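Local coordinates for type II secretion system protein F (Vibrio cholerae, PDB 3C1Q) that probably serves as an inner-membrane component of the type II secretion system, which exports proteases and toxins from the periplasm, at residues L35-V38 / A39-S42; S42-P45 / R46-T49; L14-I17 / T18-A22; A53-A56 / K57-G61; L92-V95 / L96-A100. All coordinates share one frame; numbering follows the deposited sequence.

Interaction 1: L35-V38 / A39-S42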
loop_
_atom_site.group_PDB
_atom_site.type_symbol
_atom_site.label_atom_id
_atom_site.label_comp_id
_atom_site.label_asym_id
_atom_site.label_seq_id
_atom_site.Cartn_x
_atom_site.Cartn_y
_atom_site.Cartn_z
ATOM N N LEU B 35 -13.091 -1.854 -2.639
ATOM C CA LEU B 35 -12.974 -3.311 -2.838
ATOM C C LEU B 35 -12.740 -3.680 -4.301
ATOM O O LEU B 35 -11.949 -4.571 -4.592
ATOM C CB LEU B 35 -14.198 -4.025 -2.291
ATOM C CG LEU B 35 -14.315 -4.084 -0.763
ATOM C CD1 LEU B 35 -15.742 -4.402 -0.324
ATOM C CD2 LEU B 35 -13.331 -5.107 -0.165
ATOM N N ARG B 36 -13.413 -2.987 -5.214
ATOM C CA ARG B 36 -13.177 -3.185 -6.647
ATOM C C ARG B 36 -11.709 -2.951 -7.011
ATOM O O ARG B 36 -11.101 -3.762 -7.691
ATOM C CB ARG B 36 -14.064 -2.274 -7.484
ATOM C CG ARG B 36 -13.934 -2.521 -8.997
ATOM C CD ARG B 36 -14.487 -1.394 -9.819
ATOM N NE ARG B 36 -15.933 -1.485 -10.015
ATOM C CZ ARG B 36 -16.540 -1.936 -11.121
ATOM N NH1 ARG B 36 -15.845 -2.390 -12.167
ATOM N NH2 ARG B 36 -17.865 -1.950 -11.188
ATOM N N ALA B 37 -11.153 -1.823 -6.575
ATOM C CA ALA B 37 -9.766 -1.489 -6.836
ATOM C C ALA B 37 -8.808 -2.546 -6.297
ATOM O O ALA B 37 -7.902 -2.981 -7.018
ATOM C CB ALA B 37 -9.430 -0.093 -6.241
ATOM N N VAL B 38 -8.993 -2.988 -5.053
ATOM C CA VAL B 38 -8.064 -3.976 -4.481
ATOM C C VAL B 38 -8.131 -5.296 -5.304
ATOM O O VAL B 38 -7.089 -5.901 -5.627
ATOM C CB VAL B 38 -8.302 -4.217 -2.943
ATOM C CG1 VAL B 38 -7.248 -5.164 -2.381
ATOM C CG2 VAL B 38 -8.284 -2.877 -2.173
ATOM N N ALA B 39 -9.337 -5.684 -5.706
ATOM C CA ALA B 39 -9.539 -6.844 -6.569
ATOM C C ALA B 39 -8.802 -6.715 -7.901
ATOM O O ALA B 39 -8.065 -7.618 -8.297
ATOM C CB ALA B 39 -11.039 -7.074 -6.841
ATOM N N GLU B 40 -9.023 -5.597 -8.587
ATOM C CA GLU B 40 -8.433 -5.342 -9.907
ATOM C C GLU B 40 -6.919 -5.351 -9.864
ATOM O O GLU B 40 -6.281 -5.655 -10.865
ATOM C CB GLU B 40 -8.840 -3.958 -10.403
ATOM C CG GLU B 40 -10.295 -3.792 -10.775
ATOM C CD GLU B 40 -10.678 -2.330 -11.008
ATOM O OE1 GLU B 40 -9.980 -1.418 -10.506
ATOM O OE2 GLU B 40 -11.696 -2.088 -11.695
ATOM N N GLN B 41 -6.365 -4.953 -8.720
ATOM C CA GLN B 41 -4.922 -4.834 -8.550
ATOM C C GLN B 41 -4.223 -6.106 -8.043
ATOM O O GLN B 41 -3.015 -6.126 -7.896
ATOM C CB GLN B 41 -4.599 -3.646 -7.635
ATOM C CG GLN B 41 -5.024 -2.303 -8.232
ATOM C CD GLN B 41 -4.840 -1.159 -7.277
ATOM O OE1 GLN B 41 -3.910 -1.162 -6.466
ATOM N NE2 GLN B 41 -5.733 -0.172 -7.349
ATOM N N SER B 42 -4.970 -7.170 -7.799
ATOM C CA SER B 42 -4.387 -8.373 -7.198
ATOM C C SER B 42 -3.699 -9.252 -8.234
ATOM O O SER B 42 -4.252 -9.463 -9.289
ATOM C CB SER B 42 -5.467 -9.207 -6.501
ATOM O OG SER B 42 -4.848 -10.241 -5.730
HETATM O O HOH W 1 -13.428 -4.306 -11.784
#
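The last turn of helix 31-40, in the first cytoplasmic domain of EpsF, brings Arg36 against Glu40 and Ala37 against Gln41. Arg36 and Glu40 carry opposite charges, but the Glu40 oxygen meets the aliphatic part of Arg36. Glu40 OE2 lies 3.4 Å from Arg36 CD, while Arg36 NH1 stays 4.2 Å from Glu40 OE2, beyond salt-bridge range. OE2 sits at the edge of the guanidinium, near its plane, and the carboxylate is turned 70° from that plane. The Arg36 chain leaves the helix with CG trans to the backbone N (chi1 -176°) and kinks at chi3. Water 1 bridges the gap: it donates to Glu40 OE2 at 2.8 Å and accepts a weak bond from Arg36 NH1.

Gln41 runs back over the turn. Its CG packs 3.2 Å from Ala37 O, and its NE2 passes 3.9 Å from Ala37 CB. The amide NE2 goes on to a hydrogen bond with Thr23 O of the second subunit. The backbone N of Gln41 bonds to Ala37 O at 3.0 Å and weakly to Val38 O, as the helix gives way to a turn. Glu40 N to Arg36 O, at 2.9 Å, is a regular helical bond.

Ala37, Val38 and Ala39 pack on neighbouring helices, while toward the second subunit the Gln41 amide adds a polar link. On the exposed side the attraction between Arg36 and Glu40 is probably modest, since the charged atoms stay apart, both side chains are exposed and a water lies between them.

Interaction 2: S42-P45 / R46-T49. With CA (calcium ion), chain C.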
loop_
_atom_site.group_PDB
_atom_site.type_symbol
_atom_site.label_atom_id
_atom_site.label_comp_id
_atom_site.label_asym_id
_atom_site.label_seq_id
_atom_site.Cartn_x
_atom_site.Cartn_y
_atom_site.Cartn_z
ATOM N N SER B 42 -4.970 -7.170 -7.799
ATOM C CA SER B 42 -4.387 -8.373 -7.198
ATOM C C SER B 42 -3.699 -9.252 -8.234
ATOM O O SER B 42 -4.252 -9.463 -9.289
ATOM C CB SER B 42 -5.467 -9.207 -6.501
ATOM O OG SER B 42 -4.848 -10.241 -5.730
ATOM N N GLU B 43 -2.516 -9.772 -7.901
ATOM C CA GLU B 43 -1.772 -10.719 -8.741
ATOM C C GLU B 43 -2.260 -12.142 -8.561
ATOM O O GLU B 43 -1.998 -12.994 -9.406
ATOM C CB GLU B 43 -0.279 -10.751 -8.359
ATOM C CG GLU B 43 0.424 -9.443 -8.370
ATOM C CD GLU B 43 1.913 -9.551 -8.079
ATOM O OE1 GLU B 43 2.443 -10.674 -7.909
ATOM O OE2 GLU B 43 2.562 -8.495 -8.043
ATOM N N LYS B 44 -2.922 -12.399 -7.438
ATOM C CA LYS B 44 -3.301 -13.738 -7.005
ATOM C C LYS B 44 -4.772 -14.009 -7.367
ATOM O O LYS B 44 -5.667 -13.427 -6.770
ATOM C CB LYS B 44 -3.110 -13.832 -5.487
ATOM C CG LYS B 44 -1.659 -13.632 -4.989
ATOM C CD LYS B 44 -0.824 -14.875 -5.254
ATOM C CE LYS B 44 0.272 -15.096 -4.210
ATOM N NZ LYS B 44 1.116 -13.899 -4.036
ATOM N N PRO B 45 -5.029 -14.869 -8.366
ATOM C CA PRO B 45 -6.429 -15.144 -8.736
ATOM C C PRO B 45 -7.391 -15.483 -7.581
ATOM O O PRO B 45 -8.544 -15.048 -7.610
ATOM C CB PRO B 45 -6.304 -16.323 -9.709
ATOM C CG PRO B 45 -4.982 -16.109 -10.352
ATOM C CD PRO B 45 -4.090 -15.571 -9.261
ATOM N N ARG B 46 -6.937 -16.252 -6.591
ATOM C CA ARG B 46 -7.803 -16.652 -5.477
ATOM C C ARG B 46 -8.218 -15.440 -4.669
ATOM O O ARG B 46 -9.342 -15.366 -4.152
ATOM C CB ARG B 46 -7.094 -17.618 -4.525
ATOM C CG ARG B 46 -7.005 -19.053 -4.972
ATOM C CD ARG B 46 -6.504 -19.918 -3.800
ATOM N NE ARG B 46 -6.760 -21.337 -3.972
ATOM C CZ ARG B 46 -7.903 -21.955 -3.655
ATOM N NH1 ARG B 46 -8.945 -21.284 -3.161
ATOM N NH2 ARG B 46 -8.010 -23.254 -3.837
ATOM N N ILE B 47 -7.279 -14.513 -4.519
ATOM C CA ILE B 47 -7.521 -13.312 -3.729
ATOM C C ILE B 47 -8.468 -12.395 -4.491
ATOM O O ILE B 47 -9.404 -11.851 -3.901
ATOM C CB ILE B 47 -6.222 -12.591 -3.372
ATOM C CG1 ILE B 47 -5.402 -13.455 -2.402
ATOM C CG2 ILE B 47 -6.536 -11.210 -2.750
ATOM C CD1 ILE B 47 -4.038 -12.887 -2.057
ATOM N N ARG B 48 -8.239 -12.244 -5.802
ATOM C CA ARG B 48 -9.147 -11.475 -6.657
ATOM C C ARG B 48 -10.582 -12.006 -6.560
ATOM O O ARG B 48 -11.535 -11.256 -6.343
ATOM C CB ARG B 48 -8.666 -11.481 -8.110
ATOM C CG ARG B 48 -9.513 -10.601 -9.022
ATOM C CD ARG B 48 -8.847 -10.387 -10.373
ATOM N NE ARG B 48 -8.601 -11.661 -11.032
ATOM C CZ ARG B 48 -7.415 -12.270 -11.167
ATOM N NH1 ARG B 48 -6.278 -11.745 -10.692
ATOM N NH2 ARG B 48 -7.371 -13.439 -11.800
ATOM N N THR B 49 -10.730 -13.311 -6.675
ATOM C CA THR B 49 -12.046 -13.935 -6.572
ATOM C C THR B 49 -12.739 -13.599 -5.263
ATOM O O THR B 49 -13.930 -13.271 -5.237
ATOM C CB THR B 49 -11.882 -15.458 -6.653
ATOM O OG1 THR B 49 -11.394 -15.775 -7.951
ATOM C CG2 THR B 49 -13.193 -16.159 -6.416
HETATM CA CA CA C . 1.833 -6.335 -8.376
HETATM O O HOH W 2 -6.350 -8.518 -10.919
HETATM O O HOH W 3 0.877 -6.567 -6.160
HETATM O O HOH W 4 -0.389 -6.630 -9.024
HETATM O O HOH W 5 1.818 -6.741 -10.725
#
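Pro45 and Arg48 carry this contact at the start of helix 45-59, with Ser42 beside them in the preceding loop. The Arg48 side chain slants across Pro45. One face of its guanidinium looks onto Pro45 CA, and NH2 lies 3.7 Å from Pro45 CB. The chain reaches back to the loop by a bend at chi3 (58°). This puts the edge of the guanidinium, in plane, at Ser42 O, where NH1 makes a weak hydrogen bond of 3.4 Å. Water 2 lies 2.8 Å from Ser42 O and accepts weakly from Arg48 NH1. The Ser42 side chain turns to the helix instead, and its OG touches Ile47 CG2 at 3.6 Å.

Lys44 is the N-cap residue. Its carbonyl oxygen takes Arg48 N at 3.0 Å in a nearly straight bond, and Ile47 N more weakly. Its CB and CG run alongside Ile47 CD1, before NZ turns off to a salt bridge with Asp13. Pro45 O is gripped twice by Thr49: N at 2.9 Å and OG1 at 3.0 Å arrive from opposite faces of the carbonyl plane.

Glu43 points the other way and binds a calcium ion through OE2 at 2.3 Å. Glu97 and Asp101 of the second subunit bind the same ion. The loop leads from helix 31-40 into helix 45-59, and Ile47 packs on Asp13 and Ile17 of helix 11-26.

Interaction 3: L14-I17 / T18-A22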
loop_
_atom_site.group_PDB
_atom_site.type_symbol
_atom_site.label_atom_id
_atom_site.label_comp_id
_atom_site.label_asym_id
_atom_site.label_seq_id
_atom_site.Cartn_x
_atom_site.Cartn_y
_atom_site.Cartn_z
ATOM N N LEU B 14 -2.010 -10.906 3.066
ATOM C CA LEU B 14 -2.992 -10.252 3.963
ATOM C C LEU B 14 -2.596 -8.802 4.247
ATOM O O LEU B 14 -3.440 -7.908 4.223
ATOM C CB LEU B 14 -3.168 -11.007 5.280
ATOM C CG LEU B 14 -4.255 -10.417 6.195
ATOM C CD1 LEU B 14 -5.629 -10.509 5.529
ATOM C CD2 LEU B 14 -4.237 -11.124 7.537
ATOM N N ALA B 15 -1.310 -8.564 4.495
ATOM C CA ALA B 15 -0.802 -7.220 4.744
ATOM C C ALA B 15 -1.055 -6.286 3.561
ATOM O O ALA B 15 -1.435 -5.119 3.747
ATOM C CB ALA B 15 0.679 -7.274 5.069
ATOM N N LEU B 16 -0.860 -6.811 2.359
ATOM C CA LEU B 16 -1.026 -6.031 1.151
ATOM C C LEU B 16 -2.479 -5.595 1.035
ATOM O O LEU B 16 -2.760 -4.390 0.941
ATOM C CB LEU B 16 -0.609 -6.847 -0.065
ATOM C CG LEU B 16 -0.908 -6.276 -1.454
ATOM C CD1 LEU B 16 -0.233 -4.918 -1.632
ATOM C CD2 LEU B 16 -0.485 -7.263 -2.534
ATOM N N ILE B 17 -3.411 -6.555 1.018
ATOM C CA ILE B 17 -4.812 -6.169 0.790
ATOM C C ILE B 17 -5.341 -5.310 1.922
ATOM O O ILE B 17 -6.165 -4.425 1.687
ATOM C CB ILE B 17 -5.742 -7.381 0.467
ATOM C CG1 ILE B 17 -5.827 -8.362 1.647
ATOM C CG2 ILE B 17 -5.283 -8.068 -0.842
ATOM C CD1 ILE B 17 -6.799 -9.595 1.432
ATOM N N THR B 18 -4.870 -5.533 3.150
ATOM C CA THR B 18 -5.386 -4.739 4.279
ATOM C C THR B 18 -4.891 -3.281 4.186
ATOM O O THR B 18 -5.661 -2.335 4.387
ATOM C CB THR B 18 -5.043 -5.391 5.645
ATOM O OG1 THR B 18 -5.551 -6.740 5.678
ATOM C CG2 THR B 18 -5.654 -4.616 6.776
ATOM N N ARG B 19 -3.625 -3.118 3.817
ATOM C CA ARG B 19 -3.062 -1.777 3.596
ATOM C C ARG B 19 -3.758 -1.070 2.445
ATOM O O ARG B 19 -4.154 0.079 2.571
ATOM C CB ARG B 19 -1.559 -1.836 3.362
ATOM C CG ARG B 19 -0.923 -0.467 3.041
ATOM C CD ARG B 19 -1.124 0.525 4.140
ATOM N NE ARG B 19 -0.390 0.137 5.355
ATOM C CZ ARG B 19 -0.603 0.695 6.547
ATOM N NH1 ARG B 19 -1.530 1.636 6.679
ATOM N NH2 ARG B 19 0.099 0.314 7.606
ATOM N N GLN B 20 -3.965 -1.771 1.337
ATOM C CA GLN B 20 -4.643 -1.172 0.189
ATOM C C GLN B 20 -6.067 -0.760 0.549
ATOM O O GLN B 20 -6.485 0.359 0.247
ATOM C CB GLN B 20 -4.656 -2.127 -1.000
ATOM C CG GLN B 20 -3.269 -2.444 -1.551
ATOM C CD GLN B 20 -3.311 -3.410 -2.709
ATOM O OE1 GLN B 20 -3.807 -4.535 -2.574
ATOM N NE2 GLN B 20 -2.802 -2.975 -3.869
ATOM N N LEU B 21 -6.810 -1.643 1.212
ATOM C CA LEU B 21 -8.193 -1.302 1.572
ATOM C C LEU B 21 -8.199 -0.111 2.550
ATOM O O LEU B 21 -8.993 0.813 2.411
ATOM C CB LEU B 21 -8.921 -2.512 2.148
ATOM C CG LEU B 21 -10.391 -2.349 2.448
ATOM C CD1 LEU B 21 -11.196 -2.061 1.148
ATOM C CD2 LEU B 21 -10.911 -3.609 3.176
ATOM N N ALA B 22 -7.295 -0.108 3.526
ATOM C CA ALA B 22 -7.218 1.001 4.471
ATOM C C ALA B 22 -6.912 2.330 3.780
ATOM O O ALA B 22 -7.502 3.362 4.095
ATOM C CB ALA B 22 -6.168 0.726 5.531
#
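Leu14 and Thr18 form the tight part of this turn of helix 11-26. Leu14 O accepts two bonds from Thr18, OG1 at 2.8 Å and N at 3.0 Å, which come from opposite faces of the carbonyl plane. The hydroxyl bond sits well above that plane. Thr18 OG1 lies beside its own backbone N (chi1 -56°), which turns it back along the helix. Leu14 CD1 is 3.8 Å from this oxygen. Thr18 itself is buried and packs on Leu99 and Ala100 of helix 92-121.

Leu16 and Gln20 meet without a side-chain bond between them, where Leu16 is partly exposed near the second subunit. Leu16 lays CD1 against Gln20 CD at 3.6 Å, and its CG is 3.6 Å from Gln20 OE1. These are van der Waals contacts. Gln20 NE2 bonds to Thr23 OG1 of the second subunit.

Arg19 leaves the contact to form a salt bridge with Glu104 and hydrogen bonds with Asp101 and Glu97, which bind one calcium ion together. Ile17 reaches Val38 of helix 31-40 and Ile47, Met50 and Leu51 of helix 45-59. Helix 11-26 therefore lies between those two helices and helix 92-121.

Interaction 4: A53-A56 / K57-G61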
loop_
_atom_site.group_PDB
_atom_site.type_symbol
_atom_site.label_atom_id
_atom_site.label_comp_id
_atom_site.label_asym_id
_atom_site.label_seq_id
_atom_site.Cartn_x
_atom_site.Cartn_y
_atom_site.Cartn_z
ATOM N N ALA B 53 -16.101 -11.253 -4.729
ATOM C CA ALA B 53 -17.240 -11.852 -4.047
ATOM C C ALA B 53 -17.660 -11.009 -2.843
ATOM O O ALA B 53 -18.834 -10.761 -2.637
ATOM C CB ALA B 53 -16.911 -13.303 -3.611
ATOM N N VAL B 54 -16.680 -10.570 -2.057
ATOM C CA VAL B 54 -16.939 -9.693 -0.922
ATOM C C VAL B 54 -17.559 -8.371 -1.395
ATOM O O VAL B 54 -18.527 -7.870 -0.788
ATOM C CB VAL B 54 -15.638 -9.459 -0.103
ATOM C CG1 VAL B 54 -15.822 -8.372 0.955
ATOM C CG2 VAL B 54 -15.210 -10.786 0.580
ATOM N N ARG B 55 -17.010 -7.807 -2.465
ATOM C CA ARG B 55 -17.567 -6.584 -3.039
ATOM C C ARG B 55 -19.015 -6.765 -3.465
ATOM O O ARG B 55 -19.857 -5.898 -3.202
ATOM C CB ARG B 55 -16.772 -6.096 -4.235
ATOM C CG ARG B 55 -17.269 -4.710 -4.656
ATOM C CD ARG B 55 -16.815 -4.248 -5.989
ATOM N NE ARG B 55 -17.816 -3.307 -6.493
ATOM C CZ ARG B 55 -18.168 -3.171 -7.771
ATOM N NH1 ARG B 55 -19.120 -2.301 -8.100
ATOM N NH2 ARG B 55 -17.568 -3.882 -8.727
ATOM N N ALA B 56 -19.294 -7.877 -4.145
ATOM C CA ALA B 56 -20.652 -8.165 -4.592
ATOM C C ALA B 56 -21.593 -8.147 -3.379
ATOM O O ALA B 56 -22.636 -7.475 -3.397
ATOM C CB ALA B 56 -20.700 -9.493 -5.317
ATOM N N LYS B 57 -21.195 -8.812 -2.299
ATOM C CA LYS B 57 -22.040 -8.880 -1.103
ATOM C C LYS B 57 -22.264 -7.508 -0.469
ATOM O O LYS B 57 -23.370 -7.197 -0.035
ATOM C CB LYS B 57 -21.474 -9.873 -0.087
ATOM C CG LYS B 57 -21.681 -11.328 -0.516
ATOM C CD LYS B 57 -21.330 -12.297 0.581
ATOM C CE LYS B 57 -22.394 -12.399 1.646
ATOM N NZ LYS B 57 -22.299 -13.662 2.440
ATOM N N VAL B 58 -21.220 -6.682 -0.433
ATOM C CA VAL B 58 -21.330 -5.339 0.130
ATOM C C VAL B 58 -22.320 -4.506 -0.688
ATOM O O VAL B 58 -23.145 -3.794 -0.122
ATOM C CB VAL B 58 -19.957 -4.658 0.199
ATOM C CG1 VAL B 58 -20.093 -3.144 0.394
ATOM C CG2 VAL B 58 -19.124 -5.319 1.336
ATOM N N THR B 59 -22.251 -4.604 -2.011
ATOM C CA THR B 59 -23.197 -3.863 -2.869
ATOM C C THR B 59 -24.638 -4.354 -2.666
ATOM O O THR B 59 -25.587 -3.594 -2.892
ATOM C CB THR B 59 -22.818 -3.959 -4.361
ATOM O OG1 THR B 59 -23.091 -5.282 -4.849
ATOM C CG2 THR B 59 -21.336 -3.610 -4.566
ATOM N N GLU B 60 -24.799 -5.605 -2.238
ATOM C CA GLU B 60 -26.127 -6.177 -1.973
ATOM C C GLU B 60 -26.660 -5.848 -0.569
ATOM O O GLU B 60 -27.816 -6.166 -0.249
ATOM C CB GLU B 60 -26.101 -7.690 -2.188
ATOM C CG GLU B 60 -25.902 -8.079 -3.651
ATOM C CD GLU B 60 -25.349 -9.483 -3.847
ATOM O OE1 GLU B 60 -25.225 -10.250 -2.856
ATOM O OE2 GLU B 60 -25.018 -9.833 -5.006
ATOM N N GLY B 61 -25.828 -5.204 0.253
ATOM C CA GLY B 61 -26.233 -4.719 1.580
ATOM C C GLY B 61 -25.686 -5.485 2.776
ATOM O O GLY B 61 -25.961 -5.135 3.938
#
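A Schellman motif ends helix 45-59 at Gly61, and in its last turns Arg55 and Ala56 meet Thr59 and Glu60. Gly61 has a positive phi of 107°, and its N bonds back to Val58 O at 3.1 Å.

Arg55 and Thr59 slant across each other. Arg55 is extended as far as NE, which passes 4.0 Å from the Thr59 methyl, CG2. That methyl approaches the guanidinium obliquely. The charged end carries on to a salt bridge with Glu32 on helix 31-40, although Arg36 brings a like charge close to it.

The two branches of Thr59 have different tasks. OG1 lies between the backbone N and the carbonyl carbon (chi1 72°), which turns it toward Ala56 O. CG2 lies against Arg55 O at 3.0 Å, a tight contact. Glu60 folds back over the same turn, with CG 3.3 Å from Ala56 O. Its carboxylate stays near that carbonyl without bonding to it; OE2 is 4.3 Å from Ala56 CB.

Lys57 leads away from the turn. NZ forms a salt bridge with Asp70, and the lysine makes a cation-pi contact with Tyr62. Val54 packs on Leu64 and Ser67 of helix 64-68, where Lys57 also touches Ser67; Val58 packs on Leu35 of helix 31-40.

Ala56 O accepts two bonds. Glu60 N comes at 3.1 Å with a bent N-H...O angle of 136°, and Thr59 OG1 donates at 2.7 Å.

Interaction 5: L92-V95 / L96-A100. With CA (calcium ion), chain G.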
loop_
_atom_site.group_PDB
_atom_site.type_symbol
_atom_site.label_atom_id
_atom_site.label_comp_id
_atom_site.label_asym_id
_atom_site.label_seq_id
_atom_site.Cartn_x
_atom_site.Cartn_y
_atom_site.Cartn_z
ATOM N N LEU B 92 -14.953 2.807 10.436
ATOM C CA LEU B 92 -14.271 1.741 9.688
ATOM C C LEU B 92 -12.907 2.211 9.209
ATOM O O LEU B 92 -11.935 1.441 9.188
ATOM C CB LEU B 92 -15.118 1.282 8.501
ATOM C CG LEU B 92 -14.531 0.171 7.611
ATOM C CD1 LEU B 92 -14.147 -1.023 8.475
ATOM C CD2 LEU B 92 -15.460 -0.241 6.492
ATOM N N ASP B 93 -12.828 3.484 8.836
ATOM C CA ASP B 93 -11.596 4.041 8.303
ATOM C C ASP B 93 -10.404 3.864 9.261
ATOM O O ASP B 93 -9.367 3.341 8.872
ATOM C CB ASP B 93 -11.782 5.497 7.864
ATOM C CG ASP B 93 -12.166 6.447 8.990
ATOM O OD1 ASP B 93 -12.788 6.048 9.998
ATOM O OD2 ASP B 93 -11.843 7.645 8.834
ATOM N N SER B 94 -10.574 4.252 10.519
ATOM C CA SER B 94 -9.467 4.161 11.486
ATOM C C SER B 94 -9.209 2.723 11.952
ATOM O O SER B 94 -8.068 2.380 12.249
ATOM C CB SER B 94 -9.705 5.072 12.691
ATOM O OG SER B 94 -10.989 4.895 13.226
ATOM N N VAL B 95 -10.257 1.913 12.055
ATOM C CA VAL B 95 -10.105 0.491 12.378
ATOM C C VAL B 95 -9.324 -0.221 11.273
ATOM O O VAL B 95 -8.400 -0.988 11.567
ATOM C CB VAL B 95 -11.449 -0.203 12.671
ATOM C CG1 VAL B 95 -11.273 -1.726 12.792
ATOM C CG2 VAL B 95 -12.068 0.349 13.968
ATOM N N LEU B 96 -9.640 0.075 10.007
ATOM C CA LEU B 96 -8.867 -0.500 8.904
ATOM C C LEU B 96 -7.401 -0.084 8.981
ATOM O O LEU B 96 -6.501 -0.904 8.750
ATOM C CB LEU B 96 -9.474 -0.157 7.534
ATOM C CG LEU B 96 -10.748 -0.903 7.168
ATOM C CD1 LEU B 96 -11.316 -0.361 5.872
ATOM C CD2 LEU B 96 -10.495 -2.428 7.071
ATOM N N GLU B 97 -7.149 1.180 9.288
ATOM C CA GLU B 97 -5.767 1.654 9.440
ATOM C C GLU B 97 -5.042 0.809 10.488
ATOM O O GLU B 97 -3.903 0.369 10.274
ATOM C CB GLU B 97 -5.731 3.129 9.847
ATOM C CG GLU B 97 -4.317 3.690 10.050
ATOM C CD GLU B 97 -3.437 3.522 8.831
ATOM O OE1 GLU B 97 -3.950 3.677 7.681
ATOM O OE2 GLU B 97 -2.230 3.227 9.018
ATOM N N ARG B 98 -5.683 0.607 11.636
ATOM C CA ARG B 98 -5.071 -0.204 12.701
ATOM C C ARG B 98 -4.855 -1.649 12.270
ATOM O O ARG B 98 -3.823 -2.255 12.610
ATOM C CB ARG B 98 -5.887 -0.134 13.977
ATOM C CG ARG B 98 -5.789 1.236 14.658
ATOM C CD ARG B 98 -6.042 1.144 16.148
ATOM N NE ARG B 98 -7.454 0.952 16.433
ATOM C CZ ARG B 98 -8.375 1.913 16.340
ATOM N NH1 ARG B 98 -8.045 3.152 15.973
ATOM N NH2 ARG B 98 -9.630 1.636 16.626
ATOM N N LEU B 99 -5.802 -2.205 11.507
ATOM C CA LEU B 99 -5.646 -3.574 11.004
ATOM C C LEU B 99 -4.479 -3.649 9.998
ATOM O O LEU B 99 -3.708 -4.599 9.997
ATOM C CB LEU B 99 -6.941 -4.043 10.343
ATOM C CG LEU B 99 -8.024 -4.461 11.318
ATOM C CD1 LEU B 99 -9.403 -4.501 10.614
ATOM C CD2 LEU B 99 -7.694 -5.827 11.976
ATOM N N ALA B 100 -4.342 -2.620 9.174
ATOM C CA ALA B 100 -3.234 -2.521 8.225
ATOM C C ALA B 100 -1.875 -2.446 8.943
ATOM O O ALA B 100 -0.909 -3.174 8.588
ATOM C CB ALA B 100 -3.449 -1.281 7.314
HETATM CA CA CA G . -0.500 3.760 10.388
HETATM O O HOH W 6 -0.834 6.063 9.585
HETATM O O HOH W 7 -1.714 4.885 12.246
HETATM O O HOH W 8 0.916 3.703 8.475
#
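Leu92 and Leu96 make the closest apolar contact in the first turns of helix 92-121. Leu92 CD1 lies 3.6 Å from Leu96 CG, the two side chains slanting past each other. Leu92 has CG trans to the backbone N (chi1 180°), and its branched end bends toward Leu96. Val95 and Leu99 run side by side instead, with CG1 of Val95 4.0 Å from CD1 of Leu99. Leu92, Val95 and Leu99 face helix 77-89: Leu92 and Leu99 touch Val83, and Val95 touches Met82. Leu96 instead reaches Val25 of helix 11-26.

The polar contacts are mostly backbone. Leu96 N bonds to Leu92 O at 2.8 Å, and Glu97 N to Asp93 O at 3.1 Å. Arg98 and Leu99 continue the helical pattern to Ser94 O and Val95 O.

Arg98 folds back along the exposed side through a bend at chi3 (-75°). One face of its guanidinium covers Ser94 O, which lies toward the rim of the group. NH2 rests 3.8 Å from Val95 CG2. Both are packing contacts.

The metal contact belongs to Glu97. Its OE2 binds a calcium ion at 2.3 Å, and waters 6, 7 and 8 bind the same ion. Asp101 of this chain and Glu43 of the second subunit also supply ligands, so the ion joins the two subunits.

Glu97 is held from both oxygens. OE1 accepts from Gln26 NE2, and OE2, besides binding calcium, is met by Arg19. The positive charges of Arg19 and the ion would probably favour the ionised carboxylate.

Overall arrangement
Interactions 1 and 2 each send a side chain to Ile17 of interaction 3. Val38 CG1 of interaction 1 lies 3.8 Å from Ile17 CG2, and Ile47 CG2 of interaction 2 lies 3.9 Å from that same Ile17 atom. Interaction 4 continues the helix of interaction 2, with centres about 17 Å apart, and touches interaction 1 through Leu35. Interaction 3 meets interaction 5 at Arg19, whose NH1 is 2.9 Å from Glu97 OE2. Interactions 2 and 5 supply ligands to two different calcium ions; their centres lie about 22 Å apart within this chain. Each site is completed by the other subunit.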